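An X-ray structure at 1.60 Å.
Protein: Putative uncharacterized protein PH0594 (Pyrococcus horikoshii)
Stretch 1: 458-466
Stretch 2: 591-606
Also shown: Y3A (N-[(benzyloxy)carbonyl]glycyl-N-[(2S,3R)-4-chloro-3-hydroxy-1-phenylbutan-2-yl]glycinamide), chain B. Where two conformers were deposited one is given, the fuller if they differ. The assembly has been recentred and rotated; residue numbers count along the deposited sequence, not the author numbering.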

# COMPACT_ATOMS: atom_id res chain seq x y z
N GLU A 458 -7.37 -47.21 37.83
CA GLU A 458 -8.16 -46.12 38.27
C GLU A 458 -7.92 -44.82 37.49
O GLU A 458 -8.59 -43.83 37.71
CB GLU A 458 -7.95 -45.88 39.79
CG GLU A 458 -8.54 -47.05 40.60
CD GLU A 458 -10.04 -47.37 40.26
OE1 GLU A 458 -10.95 -46.42 40.14
OE2 GLU A 458 -10.31 -48.61 40.04
N ARG A 459 -6.97 -44.82 36.53
CA ARG A 459 -6.75 -43.61 35.72
C ARG A 459 -6.59 -44.02 34.25
O ARG A 459 -5.52 -43.83 33.64
CB ARG A 459 -5.53 -42.84 36.20
CG ARG A 459 -5.70 -42.16 37.60
CD ARG A 459 -4.44 -41.35 37.92
NE ARG A 459 -3.34 -42.26 38.20
CZ ARG A 459 -2.05 -41.96 38.12
NH1 ARG A 459 -1.64 -40.75 37.81
NH2 ARG A 459 -1.17 -42.89 38.41
N ILE A 460 -7.69 -44.49 33.67
CA ILE A 460 -7.77 -44.83 32.24
C ILE A 460 -8.62 -43.80 31.51
O ILE A 460 -9.75 -43.55 31.94
CB ILE A 460 -8.38 -46.19 32.01
CG1 ILE A 460 -7.59 -47.26 32.85
CG2 ILE A 460 -8.30 -46.55 30.47
CD1 ILE A 460 -8.22 -48.68 32.73
N GLY A 461 -8.07 -43.20 30.47
CA GLY A 461 -8.82 -42.26 29.63
C GLY A 461 -8.93 -42.84 28.24
O GLY A 461 -8.30 -43.88 27.91
N ILE A 462 -9.70 -42.20 27.39
CA ILE A 462 -9.95 -42.63 26.05
C ILE A 462 -10.08 -41.47 25.12
O ILE A 462 -10.54 -40.36 25.49
CB ILE A 462 -11.19 -43.53 25.97
CG1 ILE A 462 -11.35 -44.17 24.61
CG2 ILE A 462 -12.47 -42.80 26.52
CD1 ILE A 462 -12.37 -45.34 24.60
N THR A 463 -9.51 -41.60 23.93
CA THR A 463 -9.58 -40.55 22.92
C THR A 463 -9.65 -41.13 21.49
O THR A 463 -9.17 -42.23 21.27
CB THR A 463 -8.37 -39.59 23.03
OG1 THR A 463 -8.49 -38.47 22.15
CG2 THR A 463 -6.97 -40.32 22.76
N GLY A 464 -10.19 -40.36 20.57
CA GLY A 464 -10.15 -40.66 19.18
C GLY A 464 -10.71 -39.60 18.34
O GLY A 464 -11.38 -38.67 18.85
N ILE A 465 -10.38 -39.64 17.08
CA ILE A 465 -10.88 -38.73 16.07
C ILE A 465 -11.82 -39.46 15.11
O ILE A 465 -11.59 -40.64 14.74
CB ILE A 465 -9.72 -38.15 15.23
CG1 ILE A 465 -8.65 -37.49 16.12
CG2 ILE A 465 -10.16 -37.20 14.12
CD1 ILE A 465 -7.28 -37.26 15.44
N SER A 466 -12.89 -38.81 14.65
CA SER A 466 -13.83 -39.35 13.66
C SER A 466 -14.57 -40.53 14.24
O SER A 466 -15.22 -40.37 15.27
CB SER A 466 -13.06 -39.65 12.35
OG SER A 466 -14.07 -39.84 11.37
N LYS A 591 -1.57 -25.57 19.03
CA LYS A 591 -2.58 -25.22 20.07
C LYS A 591 -3.43 -26.43 20.34
O LYS A 591 -3.70 -26.73 21.54
CB LYS A 591 -3.48 -24.05 19.69
CG LYS A 591 -2.68 -22.71 19.69
CD LYS A 591 -3.54 -21.56 19.20
CE LYS A 591 -2.72 -20.31 19.34
NZ LYS A 591 -3.40 -19.12 18.76
N ARG A 592 -3.77 -27.22 19.33
CA ARG A 592 -4.49 -28.46 19.58
C ARG A 592 -3.67 -29.42 20.40
O ARG A 592 -4.19 -30.02 21.36
CB ARG A 592 -4.95 -29.15 18.27
CG ARG A 592 -5.58 -30.49 18.53
CD ARG A 592 -5.99 -31.24 17.31
NE ARG A 592 -6.15 -32.68 17.64
CZ ARG A 592 -5.17 -33.56 17.79
NH1 ARG A 592 -5.45 -34.81 18.15
NH2 ARG A 592 -3.91 -33.25 17.53
N TYR A 593 -2.39 -29.62 20.03
CA TYR A 593 -1.57 -30.52 20.82
C TYR A 593 -1.45 -30.09 22.28
O TYR A 593 -1.46 -30.93 23.20
CB TYR A 593 -0.18 -30.73 20.20
CG TYR A 593 -0.12 -31.45 18.84
CD1 TYR A 593 0.56 -30.87 17.75
CD2 TYR A 593 -0.70 -32.66 18.68
CE1 TYR A 593 0.68 -31.59 16.57
CE2 TYR A 593 -0.67 -33.36 17.47
CZ TYR A 593 0.06 -32.79 16.42
OH TYR A 593 0.15 -33.47 15.22
N LYS A 594 -1.36 -28.77 22.53
CA LYS A 594 -1.15 -28.31 23.88
C LYS A 594 -2.47 -28.50 24.67
O LYS A 594 -2.49 -28.96 25.85
CB LYS A 594 -0.78 -26.84 23.83
CG LYS A 594 -0.62 -26.24 25.21
CD LYS A 594 0.45 -26.92 26.06
CE LYS A 594 0.83 -26.11 27.31
NZ LYS A 594 1.77 -26.78 28.27
N LEU A 595 -3.63 -28.25 24.02
CA LEU A 595 -4.96 -28.54 24.65
C LEU A 595 -5.10 -30.02 25.02
O LEU A 595 -5.54 -30.37 26.12
CB LEU A 595 -6.15 -28.16 23.75
CG LEU A 595 -6.47 -26.69 23.50
CD1 LEU A 595 -7.52 -26.55 22.39
CD2 LEU A 595 -6.96 -26.09 24.83
N PHE A 596 -4.73 -30.88 24.07
CA PHE A 596 -4.86 -32.29 24.23
C PHE A 596 -4.03 -32.72 25.43
O PHE A 596 -4.50 -33.43 26.34
CB PHE A 596 -4.37 -32.94 22.95
CG PHE A 596 -4.43 -34.47 22.89
CD1 PHE A 596 -5.47 -35.11 22.23
CD2 PHE A 596 -3.40 -35.26 23.41
CE1 PHE A 596 -5.54 -36.49 22.16
CE2 PHE A 596 -3.42 -36.64 23.28
CZ PHE A 596 -4.53 -37.25 22.71
N MET A 597 -2.76 -32.33 25.47
CA MET A 597 -1.92 -32.81 26.54
C MET A 597 -2.35 -32.23 27.88
O MET A 597 -2.36 -32.98 28.87
CB MET A 597 -0.39 -32.64 26.22
CG MET A 597 0.12 -31.25 26.10
SD MET A 597 1.69 -31.13 25.08
CE MET A 597 2.57 -30.42 26.43
N GLU A 598 -2.74 -30.97 27.92
CA GLU A 598 -3.14 -30.41 29.19
C GLU A 598 -4.45 -30.91 29.75
O GLU A 598 -4.59 -31.06 30.96
CB GLU A 598 -3.18 -28.88 29.14
CG GLU A 598 -1.79 -28.25 28.96
CD GLU A 598 -0.82 -28.65 30.07
OE1 GLU A 598 -1.28 -28.68 31.26
OE2 GLU A 598 0.38 -29.00 29.76
N PHE A 599 -5.39 -31.25 28.89
CA PHE A 599 -6.66 -31.87 29.35
C PHE A 599 -6.39 -33.17 30.04
O PHE A 599 -6.84 -33.42 31.13
CB PHE A 599 -7.67 -31.99 28.24
CG PHE A 599 -9.05 -32.26 28.71
CD1 PHE A 599 -9.81 -31.21 29.23
CD2 PHE A 599 -9.57 -33.57 28.72
CE1 PHE A 599 -11.11 -31.46 29.64
CE2 PHE A 599 -10.83 -33.82 29.24
CZ PHE A 599 -11.60 -32.75 29.68
N PHE A 600 -5.53 -34.03 29.45
CA PHE A 600 -5.20 -35.27 30.14
C PHE A 600 -4.36 -35.07 31.39
O PHE A 600 -4.62 -35.71 32.39
CB PHE A 600 -4.50 -36.28 29.19
CG PHE A 600 -5.46 -37.05 28.31
CD1 PHE A 600 -5.34 -37.06 26.93
CD2 PHE A 600 -6.58 -37.70 28.85
CE1 PHE A 600 -6.16 -37.88 26.14
CE2 PHE A 600 -7.49 -38.42 28.01
CZ PHE A 600 -7.26 -38.48 26.68
N GLU A 601 -3.41 -34.10 31.38
CA GLU A 601 -2.63 -33.77 32.59
C GLU A 601 -3.59 -33.40 33.75
O GLU A 601 -3.33 -33.79 34.87
CB GLU A 601 -1.69 -32.60 32.29
CG GLU A 601 -0.46 -33.02 31.40
CD GLU A 601 0.53 -33.88 32.13
OE1 GLU A 601 0.47 -35.07 32.02
OE2 GLU A 601 1.27 -33.34 32.91
N ARG A 602 -4.61 -32.60 33.44
CA ARG A 602 -5.46 -31.97 34.44
C ARG A 602 -6.75 -32.72 34.75
O ARG A 602 -7.49 -32.29 35.71
CB ARG A 602 -5.71 -30.50 34.09
CG ARG A 602 -4.42 -29.67 34.05
CD ARG A 602 -4.58 -28.37 33.30
NE ARG A 602 -3.31 -27.68 33.17
CZ ARG A 602 -2.81 -26.77 34.01
NH1 ARG A 602 -3.43 -26.37 35.11
NH2 ARG A 602 -1.62 -26.19 33.67
N LYS A 603 -7.07 -33.78 33.96
CA LYS A 603 -8.27 -34.50 34.17
C LYS A 603 -8.05 -35.99 34.38
O LYS A 603 -8.89 -36.70 34.97
CB LYS A 603 -9.28 -34.23 33.02
CG LYS A 603 -9.68 -32.74 32.94
CD LYS A 603 -10.52 -32.22 34.05
CE LYS A 603 -10.62 -30.72 33.96
NZ LYS A 603 -11.34 -30.16 35.11
N LEU A 604 -6.94 -36.48 33.87
CA LEU A 604 -6.63 -37.91 33.92
C LEU A 604 -5.47 -38.24 34.88
O LEU A 604 -5.65 -39.00 35.84
CB LEU A 604 -6.36 -38.53 32.52
CG LEU A 604 -6.06 -40.01 32.52
CD1 LEU A 604 -7.25 -40.88 32.98
CD2 LEU A 604 -5.61 -40.47 31.11
N LYS A 605 -4.31 -37.65 34.64
CA LYS A 605 -3.17 -37.94 35.50
C LYS A 605 -3.47 -37.52 36.96
O LYS A 605 -3.16 -38.25 37.92
CB LYS A 605 -1.95 -37.16 34.95
CG LYS A 605 -0.69 -37.41 35.74
CD LYS A 605 0.52 -36.63 35.25
CE LYS A 605 1.25 -37.38 34.06
NZ LYS A 605 2.26 -36.50 33.33
N LYS A 606 -4.04 -36.31 37.08
CA LYS A 606 -4.46 -35.78 38.41
C LYS A 606 -5.59 -34.79 38.22
O LYS A 606 -5.33 -33.60 37.81
CB LYS A 606 -3.27 -35.05 39.08
N3 Y3A B . -13.50 -42.68 5.22
CA3 Y3A B . -14.52 -42.95 6.24
C3 Y3A B . -14.62 -41.65 7.05
O3 Y3A B . -14.27 -40.54 6.72
C4 Y3A B . -13.66 -40.58 10.14
O4 Y3A B . -13.37 -41.80 10.73
CA4 Y3A B . -15.00 -40.71 9.43
N4 Y3A B . -14.88 -41.91 8.56
CB4 Y3A B . -16.20 -41.14 10.33
CG4 Y3A B . -17.49 -41.27 9.59
CD1 Y3A B . -18.16 -40.21 8.94
CD2 Y3A B . -18.13 -42.50 9.58
CE1 Y3A B . -19.36 -40.37 8.29
CE2 Y3A B . -19.34 -42.67 8.92
CZ4 Y3A B . -19.93 -41.64 8.26
C15 Y3A B . -12.57 -39.74 9.38

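The helix of stretch 2 packs along the strand Ile460 to Ile465 with a closest axial approach of 8.9 Å. The two run roughly antiparallel, at 146° between their directions.

Arg592 makes the first contact. Its NH1 lies 4.1 Å from CD1 of Ile465, a van der Waals approach. The guanidinium finds its hydrogen bonds elsewhere in the structure.

One turn on, Phe596 points toward the strand. Its CE1 comes to 3.6 Å from OG1 of Thr463. That hydroxyl is hydrogen-bonded elsewhere, so it can be buried against a ring without losing a polar partner.

Glu598 is out of reach of the strand; its bonds stay within the helix. Its OE2 forms a salt bridge with NZ of Lys594 at 3.0 Å, and its OE1 forms another with NE of Arg602, also at 3.0 Å.

Thr463 CB and Ile462 O lie at the edge of the Phe600 ring, each 4.0 Å from Phe600 CZ. Phe600 CE2 lies 4.4 Å from CA of Gly461. An ideal CB on this glycine would sit only 3.0 Å from Phe600 CE2 and 3.0 Å from Leu604 CD2, so the close packing uses the space left by the absent side chain.

The helix then widens into a pi-type turn. Lys605 N bonds to Phe600 O at 3.0 Å, five residues back.

Leu604 has the largest area covered by the strand stretch. Its CA-to-CB bond points sideways, but its end comes nearer: CD1 is 3.5 Å from N of Gly461.

The CA-to-CB bond of Lys605 points away, and its NZ forms a salt bridge with OE1 of Glu601 at 2.6 Å. NH1 of Arg459 donates to O of Lys605 at 2.9 Å, the only hydrogen bond between the stretches. The oxygen lies near the guanidinium plane, and the N-H...O angle is 154°.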